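Local structure of serine-pyruvate aminotransferase (AgxT) (Sulfolobus solfataricus, 3ZRP) at residues Tyr46-Ser51 and Ser166-Glu171; Ala66-Thr71 and Lys97-Asn102; Lys152-Val157 and Asn179-Leu184. The protein is a pyridoxal-phosphate-dependent class-V aminotransferase that probably transfers amino groups between serine and pyruvate and between alanine and glyoxylate. All coordinates share one frame; numbering follows the deposited sequence.

Contact 1 (Tyr46-Ser51 and Ser166-Glu171); sequences YVMGAS and SSVGAE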
loop_
_atom_site.group_PDB
_atom_site.type_symbol
_atom_site.label_atom_id
_atom_site.label_comp_id
_atom_site.label_asym_id
_atom_site.label_seq_id
_atom_site.Cartn_x
_atom_site.Cartn_y
_atom_site.Cartn_z
ATOM N N TYR A 46 20.775 8.592 -0.082
ATOM C CA TYR A 46 21.347 9.564 0.841
ATOM C C TYR A 46 21.248 9.131 2.316
ATOM O O TYR A 46 22.254 9.109 3.032
ATOM C CB TYR A 46 20.727 10.955 0.574
ATOM C CG TYR A 46 21.174 12.020 1.555
ATOM C CD1 TYR A 46 22.467 12.572 1.488
ATOM C CD2 TYR A 46 20.318 12.472 2.551
ATOM C CE1 TYR A 46 22.885 13.526 2.411
ATOM C CE2 TYR A 46 20.723 13.424 3.475
ATOM C CZ TYR A 46 22.012 13.948 3.395
ATOM O OH TYR A 46 22.398 14.898 4.298
ATOM N N VAL A 47 20.051 8.751 2.781
ATOM C CA VAL A 47 19.882 8.382 4.190
ATOM C C VAL A 47 20.468 6.998 4.531
ATOM O O VAL A 47 20.795 6.711 5.694
ATOM C CB VAL A 47 18.399 8.479 4.675
ATOM C CG1 VAL A 47 17.844 9.886 4.454
ATOM C CG2 VAL A 47 17.516 7.429 3.990
ATOM N N MET A 48 20.596 6.138 3.534
ATOM C CA MET A 48 21.227 4.840 3.760
ATOM C C MET A 48 22.728 4.831 3.464
ATOM O O MET A 48 23.411 3.837 3.703
ATOM C CB MET A 48 20.507 3.759 2.990
ATOM C CG MET A 48 19.307 3.257 3.763
ATOM S SD MET A 48 18.300 2.233 2.727
ATOM C CE MET A 48 16.907 1.903 3.798
ATOM N N GLY A 49 23.248 5.945 2.958
ATOM C CA GLY A 49 24.678 6.068 2.676
ATOM C C GLY A 49 25.132 5.096 1.615
ATOM O O GLY A 49 25.798 4.116 1.923
ATOM N N ALA A 50 24.755 5.357 0.367
ATOM C CA ALA A 50 25.186 4.534 -0.753
ATOM C C ALA A 50 25.312 5.353 -2.024
ATOM O O ALA A 50 24.578 6.306 -2.238
ATOM C CB ALA A 50 24.224 3.379 -0.971
ATOM N N SER A 51 26.243 4.946 -2.874
ATOM C CA SER A 51 26.444 5.552 -4.191
ATOM C C SER A 51 25.380 5.045 -5.171
ATOM O O SER A 51 24.566 4.154 -4.818
ATOM C CB SER A 51 27.833 5.198 -4.714
ATOM O OG SER A 51 27.892 3.824 -5.044
ATOM N N SER A 166 12.808 0.923 12.032
ATOM C CA SER A 166 12.949 1.862 13.149
ATOM C C SER A 166 14.378 2.400 13.346
ATOM O O SER A 166 14.742 2.879 14.437
ATOM C CB SER A 166 12.458 1.221 14.438
ATOM O OG SER A 166 11.064 1.069 14.375
ATOM N N SER A 167 15.188 2.343 12.301
ATOM C CA SER A 167 16.533 2.921 12.405
ATOM C C SER A 167 16.912 3.972 11.329
ATOM O O SER A 167 17.590 4.983 11.638
ATOM C CB SER A 167 17.593 1.810 12.444
ATOM O OG SER A 167 17.723 1.260 11.146
ATOM N N VAL A 168 16.505 3.742 10.078
ATOM C CA VAL A 168 16.866 4.619 8.974
ATOM C C VAL A 168 16.275 6.020 9.204
ATOM O O VAL A 168 15.086 6.161 9.507
ATOM C CB VAL A 168 16.449 4.049 7.573
ATOM C CG1 VAL A 168 16.817 5.014 6.427
ATOM C CG2 VAL A 168 17.053 2.667 7.363
ATOM N N GLY A 169 17.126 7.029 9.079
ATOM C CA GLY A 169 16.760 8.416 9.315
ATOM C C GLY A 169 17.036 8.848 10.740
ATOM O O GLY A 169 16.789 10.003 11.087
ATOM N N ALA A 170 17.548 7.941 11.573
ATOM C CA ALA A 170 17.799 8.276 12.985
ATOM C C ALA A 170 19.112 7.710 13.540
ATOM O O ALA A 170 19.775 8.373 14.348
ATOM C CB ALA A 170 16.620 7.809 13.849
ATOM N N GLU A 171 19.446 6.478 13.154
ATOM C CA GLU A 171 20.688 5.806 13.576
ATOM C C GLU A 171 21.632 5.885 12.398
ATOM O O GLU A 171 21.187 6.014 11.247
ATOM C CB GLU A 171 20.458 4.319 13.950
ATOM C CG GLU A 171 19.316 4.031 14.952
ATOM C CD GLU A 171 19.717 4.140 16.429
ATOM O OE1 GLU A 171 20.881 4.459 16.749
ATOM O OE2 GLU A 171 18.864 3.891 17.292
HETATM O O HOH W 1 20.027 6.708 8.638
#
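Val-47 and Met-48, at the C-terminal end of helix 31-48, close on Val-168 in the loop that follows strand 157-163 of the large-domain sheet of this fold-type I, PLP-dependent enzyme. The helix stops in a Schellman motif, with Gly-49 taking the positive phi. Val-168 crosses both partners at about a right angle: its CG1 meets Val-47 CG2 at 3.5 Å and also borders Met-48, while in the conformer described Met-48 CE lies 3.6 Å from Val-168 CG2. An extended chain (chi2 169°, chi3 -175°) takes CE there, and the Met-48 side chain also touches Tyr-183 and Thr-185 of strand 182-186. Phe-256 and Ile-259 of helix 246-262 pack on Val-47, and all three touching residues are buried. At the head of the same loop, Ser-166 binds PLP, its OG hydrogen-bonded to the cofactor in the conformer described; the cofactor lies about 10 Å from the side chain of Val-168. Polar backbone groups beside the methyl cluster are joined through one water: it donates to Val-47 O (3.0 Å) and Glu-171 O (2.9 Å) and accepts from Gly-169 N (3.0 Å).

Contact 2 (Ala66-Thr71 and Lys97-Asn102); sequences AMESVT and KRYPVN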
loop_
_atom_site.group_PDB
_atom_site.type_symbol
_atom_site.label_atom_id
_atom_site.label_comp_id
_atom_site.label_asym_id
_atom_site.label_seq_id
_atom_site.Cartn_x
_atom_site.Cartn_y
_atom_site.Cartn_z
ATOM N N ALA A 66 7.921 -4.675 2.436
ATOM C CA ALA A 66 9.356 -4.595 2.056
ATOM C C ALA A 66 10.071 -5.873 2.505
ATOM O O ALA A 66 10.783 -6.504 1.728
ATOM C CB ALA A 66 10.025 -3.365 2.634
ATOM N N MET A 67 9.871 -6.275 3.748
ATOM C CA MET A 67 10.499 -7.517 4.244
ATOM C C MET A 67 10.135 -8.721 3.364
ATOM O O MET A 67 11.017 -9.465 2.925
ATOM C CB MET A 67 10.102 -7.789 5.706
ATOM C CG MET A 67 10.668 -6.795 6.746
ATOM S SD MET A 67 9.780 -6.921 8.329
ATOM C CE MET A 67 10.549 -8.391 9.077
ATOM N N GLU A 68 8.841 -8.916 3.092
ATOM C CA GLU A 68 8.404 -10.050 2.286
ATOM C C GLU A 68 8.949 -10.017 0.842
ATOM O O GLU A 68 9.265 -11.074 0.257
ATOM C CB GLU A 68 6.866 -10.158 2.315
ATOM C CG GLU A 68 6.317 -11.366 1.540
ATOM C CD GLU A 68 4.851 -11.711 1.940
ATOM O OE1 GLU A 68 4.210 -10.951 2.710
ATOM O OE2 GLU A 68 4.367 -12.730 1.443
ATOM N N SER A 69 9.083 -8.813 0.286
ATOM C CA SER A 69 9.655 -8.635 -1.048
ATOM C C SER A 69 11.091 -9.212 -1.187
ATOM O O SER A 69 11.555 -9.435 -2.297
ATOM C CB SER A 69 9.581 -7.181 -1.504
ATOM O OG SER A 69 10.669 -6.390 -1.010
ATOM N N VAL A 70 11.778 -9.440 -0.066
ATOM C CA VAL A 70 13.112 -10.092 -0.064
ATOM C C VAL A 70 13.035 -11.527 -0.617
ATOM O O VAL A 70 14.008 -12.049 -1.159
ATOM C CB VAL A 70 13.782 -10.008 1.334
ATOM C CG1 VAL A 70 15.053 -10.861 1.394
ATOM C CG2 VAL A 70 14.066 -8.532 1.721
ATOM N N THR A 71 11.851 -12.145 -0.574
ATOM C CA THR A 71 11.635 -13.442 -1.272
ATOM C C THR A 71 11.973 -13.403 -2.786
ATOM O O THR A 71 12.165 -14.472 -3.409
ATOM C CB THR A 71 10.212 -13.991 -1.044
ATOM O OG1 THR A 71 9.243 -13.044 -1.528
ATOM C CG2 THR A 71 10.018 -14.273 0.445
ATOM N N LYS A 97 7.845 -18.659 6.751
ATOM C CA LYS A 97 7.027 -19.858 6.932
ATOM C C LYS A 97 6.059 -20.063 5.771
ATOM O O LYS A 97 5.624 -21.181 5.513
ATOM C CB LYS A 97 6.205 -19.767 8.218
ATOM C CG LYS A 97 6.839 -20.377 9.476
ATOM C CD LYS A 97 5.795 -20.350 10.628
ATOM C CE LYS A 97 6.417 -20.410 12.024
ATOM N NZ LYS A 97 7.142 -21.690 12.272
ATOM N N ARG A 98 5.737 -18.982 5.062
ATOM C CA ARG A 98 4.820 -19.049 3.925
ATOM C C ARG A 98 5.507 -19.485 2.632
ATOM O O ARG A 98 4.842 -19.669 1.622
ATOM C CB ARG A 98 4.134 -17.693 3.716
ATOM C CG ARG A 98 3.334 -17.156 4.915
ATOM C CD ARG A 98 2.364 -18.192 5.488
ATOM N NE ARG A 98 1.365 -18.557 4.484
ATOM C CZ ARG A 98 0.355 -19.405 4.672
ATOM N NH1 ARG A 98 0.201 -19.991 5.852
ATOM N NH2 ARG A 98 -0.489 -19.674 3.670
ATOM N N TYR A 99 6.840 -19.616 2.658
ATOM C CA TYR A 99 7.632 -19.880 1.468
ATOM C C TYR A 99 8.407 -21.187 1.620
ATOM O O TYR A 99 8.755 -21.562 2.731
ATOM C CB TYR A 99 8.591 -18.706 1.180
ATOM C CG TYR A 99 7.810 -17.455 0.775
ATOM C CD1 TYR A 99 7.242 -16.611 1.761
ATOM C CD2 TYR A 99 7.537 -17.181 -0.579
ATOM C CE1 TYR A 99 6.464 -15.468 1.397
ATOM C CE2 TYR A 99 6.800 -16.058 -0.952
ATOM C CZ TYR A 99 6.247 -15.220 0.029
ATOM O OH TYR A 99 5.486 -14.144 -0.371
ATOM N N PRO A 100 8.705 -21.867 0.494
ATOM C CA PRO A 100 9.483 -23.126 0.478
ATOM C C PRO A 100 10.976 -22.902 0.759
ATOM O O PRO A 100 11.836 -23.133 -0.119
ATOM C CB PRO A 100 9.259 -23.647 -0.948
ATOM C CG PRO A 100 9.068 -22.412 -1.767
ATOM C CD PRO A 100 8.319 -21.438 -0.868
ATOM N N VAL A 101 11.272 -22.419 1.965
ATOM C CA VAL A 101 12.635 -22.118 2.378
ATOM C C VAL A 101 12.926 -22.760 3.733
ATOM O O VAL A 101 12.007 -23.149 4.443
ATOM C CB VAL A 101 12.949 -20.594 2.418
ATOM C CG1 VAL A 101 13.032 -20.023 1.022
ATOM C CG2 VAL A 101 11.940 -19.828 3.304
ATOM N N ASN A 102 14.207 -22.895 4.069
ATOM C CA ASN A 102 14.608 -23.448 5.350
ATOM C C ASN A 102 15.064 -22.327 6.266
ATOM O O ASN A 102 15.960 -21.551 5.916
ATOM C CB ASN A 102 15.730 -24.467 5.163
ATOM C CG ASN A 102 15.274 -25.687 4.375
ATOM O OD1 ASN A 102 14.332 -26.384 4.765
ATOM N ND2 ASN A 102 15.942 -25.952 3.262
HETATM O O HOH W 2 6.362 -12.657 -2.416
#
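A threonine methyl sits almost exactly over the middle of a tyrosine ring: Thr-71 CG2 lies 3.6 Å from the Tyr-99 ring centroid and only 2° off the ring normal, a CH-pi contact with all six ring carbons at nearly equal range. Tyr-99 OH donates to Glu-68 OE2 at 2.6 Å; OE2 lies at the ring edge, in its plane, and accepts on its anti lone pair, and the carboxylate stands nearly upright to the ring, their planes 87° apart. Glu-68 reaches across from helix 63-69 because CG is anti to the backbone N (chi1 -177°) and the chain runs on extended. In the 3-10 turn that follows, Thr-71 OG1 bonds back to Glu-68 O at 2.7 Å, which fixes the rotation of the side chain; that carbonyl also takes the amide of Thr-71. With OG1 held there, CG2 is left to face the ring. A water closes the group, donating to Thr-71 OG1 (3.0 Å) and to Tyr-99 OH (2.7 Å). Tyr-99 belongs to the loop between helix 87-96 and strand 102-106, the outermost strand of the large-domain sheet on that side within this chain, and its neighbour Pro-100 centres an inverse gamma turn. The second subunit of the dimer completes the site: its Tyr-219 N donates to Glu-68 OE2 and its Tyr-220 N to OE1. Two backbone amides and a phenol thus converge on one buried carboxylate, which would probably favour its charged form and links this helix, which supplies residues of the PLP pocket, to the partner chain.

Contact 3 (Lys152-Val157 and Asn179-Leu184); sequences KIRKYV and NVDVYL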
loop_
_atom_site.group_PDB
_atom_site.type_symbol
_atom_site.label_atom_id
_atom_site.label_comp_id
_atom_site.label_asym_id
_atom_site.label_seq_id
_atom_site.Cartn_x
_atom_site.Cartn_y
_atom_site.Cartn_z
ATOM N N LYS A 152 31.990 -9.651 10.818
ATOM C CA LYS A 152 32.303 -11.038 11.113
ATOM C C LYS A 152 31.764 -12.005 10.064
ATOM O O LYS A 152 32.452 -12.956 9.697
ATOM C CB LYS A 152 31.801 -11.431 12.502
ATOM C CG LYS A 152 32.573 -10.749 13.653
ATOM C CD LYS A 152 32.233 -11.397 14.985
ATOM C CE LYS A 152 32.944 -10.705 16.153
ATOM N NZ LYS A 152 34.425 -10.802 16.011
ATOM N N ILE A 153 30.545 -11.761 9.572
ATOM C CA ILE A 153 29.864 -12.776 8.749
ATOM C C ILE A 153 29.931 -12.594 7.251
ATOM O O ILE A 153 29.636 -13.547 6.521
ATOM C CB ILE A 153 28.382 -12.985 9.179
ATOM C CG1 ILE A 153 27.506 -11.797 8.744
ATOM C CG2 ILE A 153 28.310 -13.261 10.680
ATOM C CD1 ILE A 153 26.011 -11.982 9.059
ATOM N N ARG A 154 30.333 -11.404 6.780
ATOM C CA ARG A 154 30.234 -11.076 5.357
ATOM C C ARG A 154 30.801 -12.176 4.447
ATOM O O ARG A 154 30.205 -12.520 3.423
ATOM C CB ARG A 154 30.902 -9.733 5.062
ATOM C CG ARG A 154 30.845 -9.249 3.600
ATOM C CD ARG A 154 29.426 -8.948 3.119
ATOM N NE ARG A 154 28.705 -10.135 2.646
ATOM C CZ ARG A 154 27.511 -10.106 2.051
ATOM N NH1 ARG A 154 26.898 -8.957 1.852
ATOM N NH2 ARG A 154 26.935 -11.220 1.634
ATOM N N LYS A 155 31.955 -12.726 4.825
ATOM C CA LYS A 155 32.659 -13.673 3.944
ATOM C C LYS A 155 32.045 -15.077 3.951
ATOM O O LYS A 155 32.381 -15.905 3.122
ATOM C CB LYS A 155 34.172 -13.690 4.265
ATOM C CG LYS A 155 34.621 -14.708 5.296
ATOM C CD LYS A 155 36.072 -14.463 5.728
ATOM C CE LYS A 155 36.111 -13.601 6.989
ATOM N NZ LYS A 155 36.915 -12.362 6.823
ATOM N N TYR A 156 31.116 -15.340 4.879
ATOM C CA TYR A 156 30.517 -16.674 5.016
ATOM C C TYR A 156 29.147 -16.870 4.383
ATOM O O TYR A 156 28.649 -18.008 4.324
ATOM C CB TYR A 156 30.475 -17.086 6.496
ATOM C CG TYR A 156 31.861 -17.103 7.098
ATOM C CD1 TYR A 156 32.786 -18.100 6.744
ATOM C CD2 TYR A 156 32.268 -16.097 7.968
ATOM C CE1 TYR A 156 34.085 -18.101 7.267
ATOM C CE2 TYR A 156 33.567 -16.082 8.497
ATOM C CZ TYR A 156 34.472 -17.085 8.136
ATOM O OH TYR A 156 35.734 -17.075 8.682
ATOM N N VAL A 157 28.523 -15.772 3.948
ATOM C CA VAL A 157 27.110 -15.810 3.501
ATOM C C VAL A 157 26.904 -15.075 2.201
ATOM O O VAL A 157 27.639 -14.130 1.886
ATOM C CB VAL A 157 26.113 -15.295 4.610
ATOM C CG1 VAL A 157 26.301 -16.074 5.868
ATOM C CG2 VAL A 157 26.297 -13.820 4.881
ATOM N N ASN A 179 28.534 -3.159 3.335
ATOM C CA ASN A 179 28.263 -4.201 2.328
ATOM C C ASN A 179 26.966 -4.978 2.657
ATOM O O ASN A 179 26.988 -6.182 2.824
ATOM C CB ASN A 179 29.484 -5.131 2.164
ATOM C CG ASN A 179 29.553 -5.826 0.790
ATOM O OD1 ASN A 179 28.634 -5.748 -0.042
ATOM N ND2 ASN A 179 30.667 -6.524 0.558
ATOM N N VAL A 180 25.855 -4.255 2.775
ATOM C CA VAL A 180 24.521 -4.859 2.993
ATOM C C VAL A 180 23.913 -5.073 1.620
ATOM O O VAL A 180 24.102 -4.253 0.709
ATOM C CB VAL A 180 23.609 -3.946 3.853
ATOM C CG1 VAL A 180 22.151 -4.553 4.016
ATOM C CG2 VAL A 180 24.240 -3.716 5.212
ATOM N N ASP A 181 23.187 -6.175 1.454
ATOM C CA ASP A 181 22.557 -6.461 0.166
ATOM C C ASP A 181 21.154 -5.912 0.001
ATOM O O ASP A 181 20.769 -5.530 -1.114
ATOM C CB ASP A 181 22.626 -7.950 -0.121
ATOM C CG ASP A 181 24.058 -8.417 -0.227
ATOM O OD1 ASP A 181 24.741 -7.948 -1.169
ATOM O OD2 ASP A 181 24.496 -9.173 0.663
ATOM N N VAL A 182 20.391 -5.914 1.103
ATOM C CA VAL A 182 19.093 -5.224 1.187
ATOM C C VAL A 182 19.008 -4.492 2.514
ATOM O O VAL A 182 19.093 -5.093 3.571
ATOM C CB VAL A 182 17.867 -6.199 1.141
ATOM C CG1 VAL A 182 16.551 -5.384 1.179
ATOM C CG2 VAL A 182 17.896 -7.113 -0.113
ATOM N N TYR A 183 18.829 -3.181 2.464
ATOM C CA TYR A 183 18.581 -2.398 3.670
ATOM C C TYR A 183 17.178 -1.849 3.442
ATOM O O TYR A 183 16.907 -1.309 2.372
ATOM C CB TYR A 183 19.634 -1.263 3.826
ATOM C CG TYR A 183 20.103 -1.101 5.252
ATOM C CD1 TYR A 183 19.203 -0.731 6.260
ATOM C CD2 TYR A 183 21.441 -1.357 5.609
ATOM C CE1 TYR A 183 19.610 -0.603 7.586
ATOM C CE2 TYR A 183 21.874 -1.215 6.936
ATOM C CZ TYR A 183 20.940 -0.854 7.927
ATOM O OH TYR A 183 21.307 -0.730 9.246
ATOM N N LEU A 184 16.261 -2.045 4.380
ATOM C CA LEU A 184 14.895 -1.650 4.101
ATOM C C LEU A 184 14.324 -0.822 5.257
ATOM O O LEU A 184 14.822 -0.883 6.403
ATOM C CB LEU A 184 14.013 -2.878 3.774
ATOM C CG LEU A 184 13.837 -3.906 4.898
ATOM C CD1 LEU A 184 12.702 -3.494 5.859
ATOM C CD2 LEU A 184 13.585 -5.325 4.348
#
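Strand 182-186 of the central mixed sheet is entered through loop residues Asn-179 to Asp-181, and these are gripped by Arg-154, between helix 146-153 and strand 157-163. NH1 of Arg-154 does most of the work. Arg-154 NH1 donates to Asp-181 OD2 at 2.7 Å in a nearly straight bond (171°), the core of a salt bridge, and to Asn-179 O at 2.9 Å along a more bent path. Both acceptors lie at the guanidinium edge, close to its plane. The carboxylate is turned steeply against that plane, 73° away, and OD2 is met on its syn side but from somewhat outside the carboxylate plane. Arg-154 NH2 makes a weak bond to Asp-181 OD2 (3.3 Å) and a firmer one to Val-157 O (3.0 Å), which ties the arginine back to its own segment where strand 157-163 begins. Helix 146-153 leads into strand 157-163, which runs parallel to strand 182-186 and next to it in the sheet, so the salt bridge ties the connection between helix 146-153 and strand 157-163 to the start of the neighbouring parallel strand. The arginine chain bends at chi2 (65°) and chi3, bringing the guanidinium round to the loop, while Arg-154 CD lies 3.7 Å from Asn-179 ND2. Asp-181 is buried and its carboxylate has further partners on both sides: OD2 also accepts from Ile-160 N, the amide of a residue in the adjacent strand, and OD1 is hydrogen-bonded to Ser-203 OG, just after strand 197-202.

Overall arrangement
Strand 182-186 connects all three sites. Contact 3 sits where it begins, while contact 1 touches it through Met-48 CE, 3.5 Å from Tyr-183 O in the conformer described, and contact 2 through Met-67 CA, 3.8 Å from Leu-184 CD2. Contacts 1 and 2 do not touch; their nearest atoms are about 9 Å apart. Contact 1, nearest the chain centre, is buried and apolar, helped by a single water. Contact 2 is farther out but also largely buried, and the second subunit shares its hydrogen-bonded carboxylate. Contact 3, only partly buried, relies on a salt bridge within one chain. Contacts 1 and 2 each include a residue of the PLP pocket; contact 3 does not.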